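Local coordinates for protein uncharacterized HTH-type transcriptional regulator Rv2887 (Mycobacterium tuberculosis, PDB 5HSM) that represses transcription of a methyltransferase gene and at least five other genes, binding promoter DNA as a homodimer and also binding salicylate and para-aminosalicylic acid, at residues L71-L76 and T89-L94; F59-M64 and Q85-V90. One frame throughout, in Å; residues are numbered along the deposited sequence.

Contact 1 (L71-L76 and T89-L94)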
loop_
_atom_site.group_PDB
_atom_site.type_symbol
_atom_site.label_atom_id
_atom_site.label_comp_id
_atom_site.label_asym_id
_atom_site.label_seq_id
_atom_site.Cartn_x
_atom_site.Cartn_y
_atom_site.Cartn_z
ATOM N N LEU A 71 -20.513 11.692 -2.824
ATOM C CA LEU A 71 -20.036 10.411 -3.352
ATOM C C LEU A 71 -20.735 9.252 -2.676
ATOM O O LEU A 71 -20.966 9.284 -1.473
ATOM C CB LEU A 71 -18.530 10.263 -3.155
ATOM C CG LEU A 71 -17.614 11.082 -4.054
ATOM C CD1 LEU A 71 -16.178 10.619 -3.875
ATOM C CD2 LEU A 71 -18.048 10.966 -5.503
ATOM N N SER A 72 -21.054 8.215 -3.439
ATOM C CA SER A 72 -21.660 7.022 -2.858
ATOM C C SER A 72 -20.610 6.132 -2.214
ATOM O O SER A 72 -19.412 6.282 -2.461
ATOM C CB SER A 72 -22.425 6.229 -3.915
ATOM O OG SER A 72 -21.537 5.671 -4.863
ATOM N N SER A 73 -21.074 5.198 -1.390
ATOM C CA SER A 73 -20.199 4.262 -0.713
ATOM C C SER A 73 -19.358 3.478 -1.710
ATOM O O SER A 73 -18.176 3.265 -1.490
ATOM C CB SER A 73 -21.013 3.302 0.150
ATOM O OG SER A 73 -20.164 2.368 0.791
ATOM N N ALA A 74 -19.966 3.059 -2.816
ATOM C CA ALA A 74 -19.246 2.275 -3.813
ATOM C C ALA A 74 -18.133 3.112 -4.422
ATOM O O ALA A 74 -17.012 2.646 -4.636
ATOM C CB ALA A 74 -20.192 1.781 -4.897
ATOM N N GLU A 75 -18.456 4.365 -4.702
ATOM C CA GLU A 75 -17.478 5.280 -5.278
ATOM C C GLU A 75 -16.272 5.461 -4.370
ATOM O O GLU A 75 -15.107 5.408 -4.806
ATOM C CB GLU A 75 -18.138 6.640 -5.576
ATOM C CG GLU A 75 -19.166 6.498 -6.698
ATOM C CD GLU A 75 -20.176 7.611 -6.819
ATOM O OE1 GLU A 75 -21.123 7.415 -7.608
ATOM O OE2 GLU A 75 -20.014 8.668 -6.181
ATOM N N LEU A 76 -16.571 5.732 -3.106
ATOM C CA LEU A 76 -15.562 5.880 -2.074
ATOM C C LEU A 76 -14.704 4.624 -1.956
ATOM O O LEU A 76 -13.484 4.704 -1.824
ATOM C CB LEU A 76 -16.237 6.181 -0.729
ATOM C CG LEU A 76 -16.936 7.534 -0.623
ATOM C CD1 LEU A 76 -17.932 7.494 0.525
ATOM C CD2 LEU A 76 -15.898 8.626 -0.399
ATOM N N THR A 89 -18.851 -0.061 6.504
ATOM C CA THR A 89 -18.498 -0.072 7.921
ATOM C C THR A 89 -17.872 1.253 8.373
ATOM O O THR A 89 -18.251 1.815 9.407
ATOM C CB THR A 89 -17.531 -1.218 8.237
ATOM O OG1 THR A 89 -18.181 -2.467 7.967
ATOM C CG2 THR A 89 -17.098 -1.172 9.700
ATOM N N VAL A 90 -16.912 1.742 7.593
ATOM C CA VAL A 90 -16.257 3.007 7.894
ATOM C C VAL A 90 -17.281 4.138 7.975
ATOM O O VAL A 90 -17.274 4.954 8.909
ATOM C CB VAL A 90 -15.179 3.338 6.830
ATOM C CG1 VAL A 90 -14.751 4.778 6.944
ATOM C CG2 VAL A 90 -13.979 2.408 6.988
ATOM N N LEU A 91 -18.175 4.171 6.993
ATOM C CA LEU A 91 -19.230 5.159 6.944
ATOM C C LEU A 91 -20.177 5.061 8.139
ATOM O O LEU A 91 -20.620 6.073 8.662
ATOM C CB LEU A 91 -20.021 5.012 5.644
ATOM C CG LEU A 91 -19.333 5.588 4.407
ATOM C CD1 LEU A 91 -20.120 5.201 3.172
ATOM C CD2 LEU A 91 -19.243 7.104 4.530
ATOM N N ARG A 92 -20.495 3.844 8.562
ATOM C CA ARG A 92 -21.353 3.654 9.730
ATOM C C ARG A 92 -20.677 4.222 10.972
ATOM O O ARG A 92 -21.293 4.967 11.739
ATOM C CB ARG A 92 -21.688 2.172 9.931
ATOM C CG ARG A 92 -22.550 1.884 11.154
ATOM C CD ARG A 92 -23.866 2.654 11.104
ATOM N NE ARG A 92 -24.723 2.366 12.254
ATOM C CZ ARG A 92 -25.765 3.110 12.613
ATOM N NH1 ARG A 92 -26.084 4.195 11.916
ATOM N NH2 ARG A 92 -26.487 2.770 13.672
ATOM N N LYS A 93 -19.405 3.885 11.172
ATOM C CA LYS A 93 -18.696 4.413 12.334
ATOM C C LYS A 93 -18.597 5.944 12.300
ATOM O O LYS A 93 -18.695 6.596 13.344
ATOM C CB LYS A 93 -17.307 3.789 12.445
ATOM C CG LYS A 93 -17.343 2.364 12.966
ATOM C CD LYS A 93 -16.043 1.628 12.699
ATOM C CE LYS A 93 -16.209 0.131 12.935
ATOM N NZ LYS A 93 -17.402 -0.175 13.776
ATOM N N LEU A 94 -18.432 6.520 11.111
ATOM C CA LEU A 94 -18.397 7.979 11.003
ATOM C C LEU A 94 -19.764 8.612 11.271
ATOM O O LEU A 94 -19.840 9.701 11.849
ATOM C CB LEU A 94 -17.880 8.405 9.629
ATOM C CG LEU A 94 -16.375 8.226 9.412
ATOM C CD1 LEU A 94 -15.998 8.508 7.964
ATOM C CD2 LEU A 94 -15.614 9.149 10.329
#
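With chi1 at -77° and chi2 at 172°, the side chain of L91 stretches out from helix 84-96 until its CD1 methyl lies against the start of helix 73-79. There it meets S73, whose OG is anti to the backbone N (chi1 179°), and CD1 rests against both atoms of the short side chain, 3.7 Å from S73 CB. The S73 hydroxyl probably hydrogen-bonds N88 OD1, one turn back along the same helix as L91, so that a polar link would run beside the methyl contact. L76, a turn further on from S73, adds the second touch: its CD1 is 4.1 Å from L91 CD1, and the two leucines meet at a slant, by one methyl each. All three touching residues are buried. The start of helix 73-79 is fixed by a capping box, in which S72 N donates to E75 OE2 at 3.0 Å from above the carboxylate plane, and E75 N returns a weak bond to S72 OG. M64 of helix 56-67 also packs on L76. A short helix resting on the helix that follows it is characteristic of the helix-turn-helix in the winged DNA-binding domain of MarR regulators.

Contact 2 (F59-M64 and Q85-V90); sequences FVCLRM and QAMNTV
C61 of helix 56-67 packs between V90 and M87 of helix 84-96, and this is the tight part of the contact. Its CB lies 3.6 Å from V90 CG1, while its SG is 3.8 Å from M87 SD, so a single short side chain touches two residues of the partner helix, one turn apart. The C61 thiol is anti to the backbone N (chi1 177°), and the CB atoms of C61 and V90 both point toward the opposite helix. M87 starts out obliquely; the bend at chi2 (55°) brings its SD to C61, and a second bend at chi3 turns CE towards M64. Towards M64 the packing is thinner. There the two methionines meet tip to tip, M64 CE to M87 CE at 4.0 Å, and M64 is partly exposed, whereas C61 and M87 are buried. H79 and A80 also pack on M64, and A80 and V82 on M87.

The outer face of helix 84-96 is different in character, with Q85, N88 and T89 exposed. On this side Q85 O accepts two bonds from T89, one from the backbone N and one from OG1 at 3.2 Å, and they arrive on opposite faces of the carbonyl plane. On helix 56-67, R63, which binds salicylate, takes no part in the contact and forms salt bridges with E128 and with D27 of the second subunit. The segment axes come within 10.5 Å and cross at -82°. This nearly perpendicular packing of helix 84-96, the second helix of the helix-turn-helix and by family precedent the probable DNA-recognition helix, against the helix preceding that motif is a feature of the winged helix-turn-helix fold.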
loop_
_atom_site.group_PDB
_atom_site.type_symbol
_atom_site.label_atom_id
_atom_site.label_comp_id
_atom_site.label_asym_id
_atom_site.label_seq_id
_atom_site.Cartn_x
_atom_site.Cartn_y
_atom_site.Cartn_z
ATOM N N PHE A 59 -10.384 8.268 8.501
ATOM C CA PHE A 59 -9.839 9.536 8.039
ATOM C C PHE A 59 -9.820 9.634 6.509
ATOM O O PHE A 59 -10.189 10.659 5.946
ATOM C CB PHE A 59 -8.430 9.760 8.565
ATOM C CG PHE A 59 -7.763 10.936 7.935
ATOM C CD1 PHE A 59 -8.266 12.216 8.134
ATOM C CD2 PHE A 59 -6.669 10.769 7.109
ATOM C CE1 PHE A 59 -7.666 13.312 7.527
ATOM C CE2 PHE A 59 -6.063 11.851 6.499
ATOM C CZ PHE A 59 -6.559 13.128 6.714
ATOM N N VAL A 60 -9.384 8.574 5.841
ATOM C CA VAL A 60 -9.357 8.573 4.373
ATOM C C VAL A 60 -10.760 8.843 3.790
ATOM O O VAL A 60 -10.931 9.699 2.896
ATOM C CB VAL A 60 -8.782 7.247 3.849
ATOM C CG1 VAL A 60 -8.952 7.132 2.343
ATOM C CG2 VAL A 60 -7.290 7.145 4.219
ATOM N N CYS A 61 -11.765 8.148 4.320
ATOM C CA CYS A 61 -13.155 8.379 3.913
ATOM C C CYS A 61 -13.602 9.827 4.158
ATOM O O CYS A 61 -14.132 10.495 3.265
ATOM C CB CYS A 61 -14.091 7.421 4.654
ATOM S SG CYS A 61 -15.854 7.653 4.305
ATOM N N LEU A 62 -13.401 10.295 5.389
ATOM C CA LEU A 62 -13.681 11.681 5.767
ATOM C C LEU A 62 -13.068 12.705 4.796
ATOM O O LEU A 62 -13.739 13.638 4.342
ATOM C CB LEU A 62 -13.160 11.916 7.192
ATOM C CG LEU A 62 -13.641 13.105 8.019
ATOM C CD1 LEU A 62 -15.139 13.019 8.257
ATOM C CD2 LEU A 62 -12.894 13.130 9.343
ATOM N N ARG A 63 -11.795 12.522 4.470
ATOM C CA ARG A 63 -11.095 13.446 3.595
ATOM C C ARG A 63 -11.676 13.412 2.177
ATOM O O ARG A 63 -11.872 14.463 1.537
ATOM C CB ARG A 63 -9.596 13.121 3.574
ATOM C CG ARG A 63 -8.792 14.064 2.713
ATOM C CD ARG A 63 -7.399 14.259 3.259
ATOM N NE ARG A 63 -6.676 15.302 2.537
ATOM C CZ ARG A 63 -6.863 16.609 2.718
ATOM N NH1 ARG A 63 -7.758 17.052 3.597
ATOM N NH2 ARG A 63 -6.151 17.481 2.017
ATOM N N MET A 64 -11.972 12.205 1.699
ATOM C CA MET A 64 -12.568 12.047 0.372
ATOM C C MET A 64 -13.919 12.764 0.277
ATOM O O MET A 64 -14.219 13.437 -0.717
ATOM C CB MET A 64 -12.741 10.568 0.032
ATOM C CG MET A 64 -11.454 9.870 -0.335
ATOM S SD MET A 64 -11.747 8.253 -1.069
ATOM C CE MET A 64 -12.446 7.357 0.305
ATOM N N GLN A 85 -18.111 -3.258 1.358
ATOM C CA GLN A 85 -18.524 -3.636 2.707
ATOM C C GLN A 85 -17.696 -2.906 3.766
ATOM O O GLN A 85 -18.237 -2.387 4.756
ATOM C CB GLN A 85 -18.411 -5.153 2.891
ATOM C CG GLN A 85 -19.359 -5.972 2.010
ATOM C CD GLN A 85 -18.825 -6.211 0.600
ATOM O OE1 GLN A 85 -17.729 -5.769 0.251
ATOM N NE2 GLN A 85 -19.606 -6.913 -0.216
ATOM N N ALA A 86 -16.384 -2.865 3.548
ATOM C CA ALA A 86 -15.471 -2.189 4.459
ATOM C C ALA A 86 -15.759 -0.688 4.486
ATOM O O ALA A 86 -15.705 -0.046 5.547
ATOM C CB ALA A 86 -14.037 -2.447 4.060
ATOM N N MET A 87 -16.069 -0.127 3.320
ATOM C CA MET A 87 -16.393 1.293 3.266
ATOM C C MET A 87 -17.710 1.559 3.982
ATOM O O MET A 87 -17.841 2.564 4.671
ATOM C CB MET A 87 -16.465 1.799 1.826
ATOM C CG MET A 87 -16.673 3.305 1.734
ATOM S SD MET A 87 -15.410 4.206 2.652
ATOM C CE MET A 87 -13.963 3.858 1.655
ATOM N N ASN A 88 -18.685 0.666 3.811
ATOM C CA ASN A 88 -19.954 0.789 4.522
ATOM C C ASN A 88 -19.729 0.818 6.023
ATOM O O ASN A 88 -20.339 1.618 6.732
ATOM C CB ASN A 88 -20.906 -0.355 4.167
ATOM C CG ASN A 88 -21.480 -0.229 2.769
ATOM O OD1 ASN A 88 -21.580 0.867 2.223
ATOM N ND2 ASN A 88 -21.876 -1.357 2.187
ATOM N N THR A 89 -18.851 -0.061 6.504
ATOM C CA THR A 89 -18.498 -0.072 7.921
ATOM C C THR A 89 -17.872 1.253 8.373
ATOM O O THR A 89 -18.251 1.815 9.407
ATOM C CB THR A 89 -17.531 -1.218 8.237
ATOM O OG1 THR A 89 -18.181 -2.467 7.967
ATOM C CG2 THR A 89 -17.098 -1.172 9.700
ATOM N N VAL A 90 -16.912 1.742 7.593
ATOM C CA VAL A 90 -16.257 3.007 7.894
ATOM C C VAL A 90 -17.281 4.138 7.975
ATOM O O VAL A 90 -17.274 4.954 8.909
ATOM C CB VAL A 90 -15.179 3.338 6.830
ATOM C CG1 VAL A 90 -14.751 4.778 6.944
ATOM C CG2 VAL A 90 -13.979 2.408 6.988
#

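In the fold
From the N terminus the chain passes through helix 29-49 and enters helix 56-67, the first partner of contact 2. It then runs through helix 73-79, the first partner of contact 1, before helix 84-96 serves both. Contact 2 closes the longer loop, with 20 residues between its segments. The 12-residue loop of contact 1 starts inside it but ends slightly further along, so the two loops overlap and share T89 and V90. Their centres are about 5 Å apart, and L91 CD2 packs on C61 SG at 3.4 Å. Together the contacts join three successive helices into one compact unit within the winged helix-turn-helix domain.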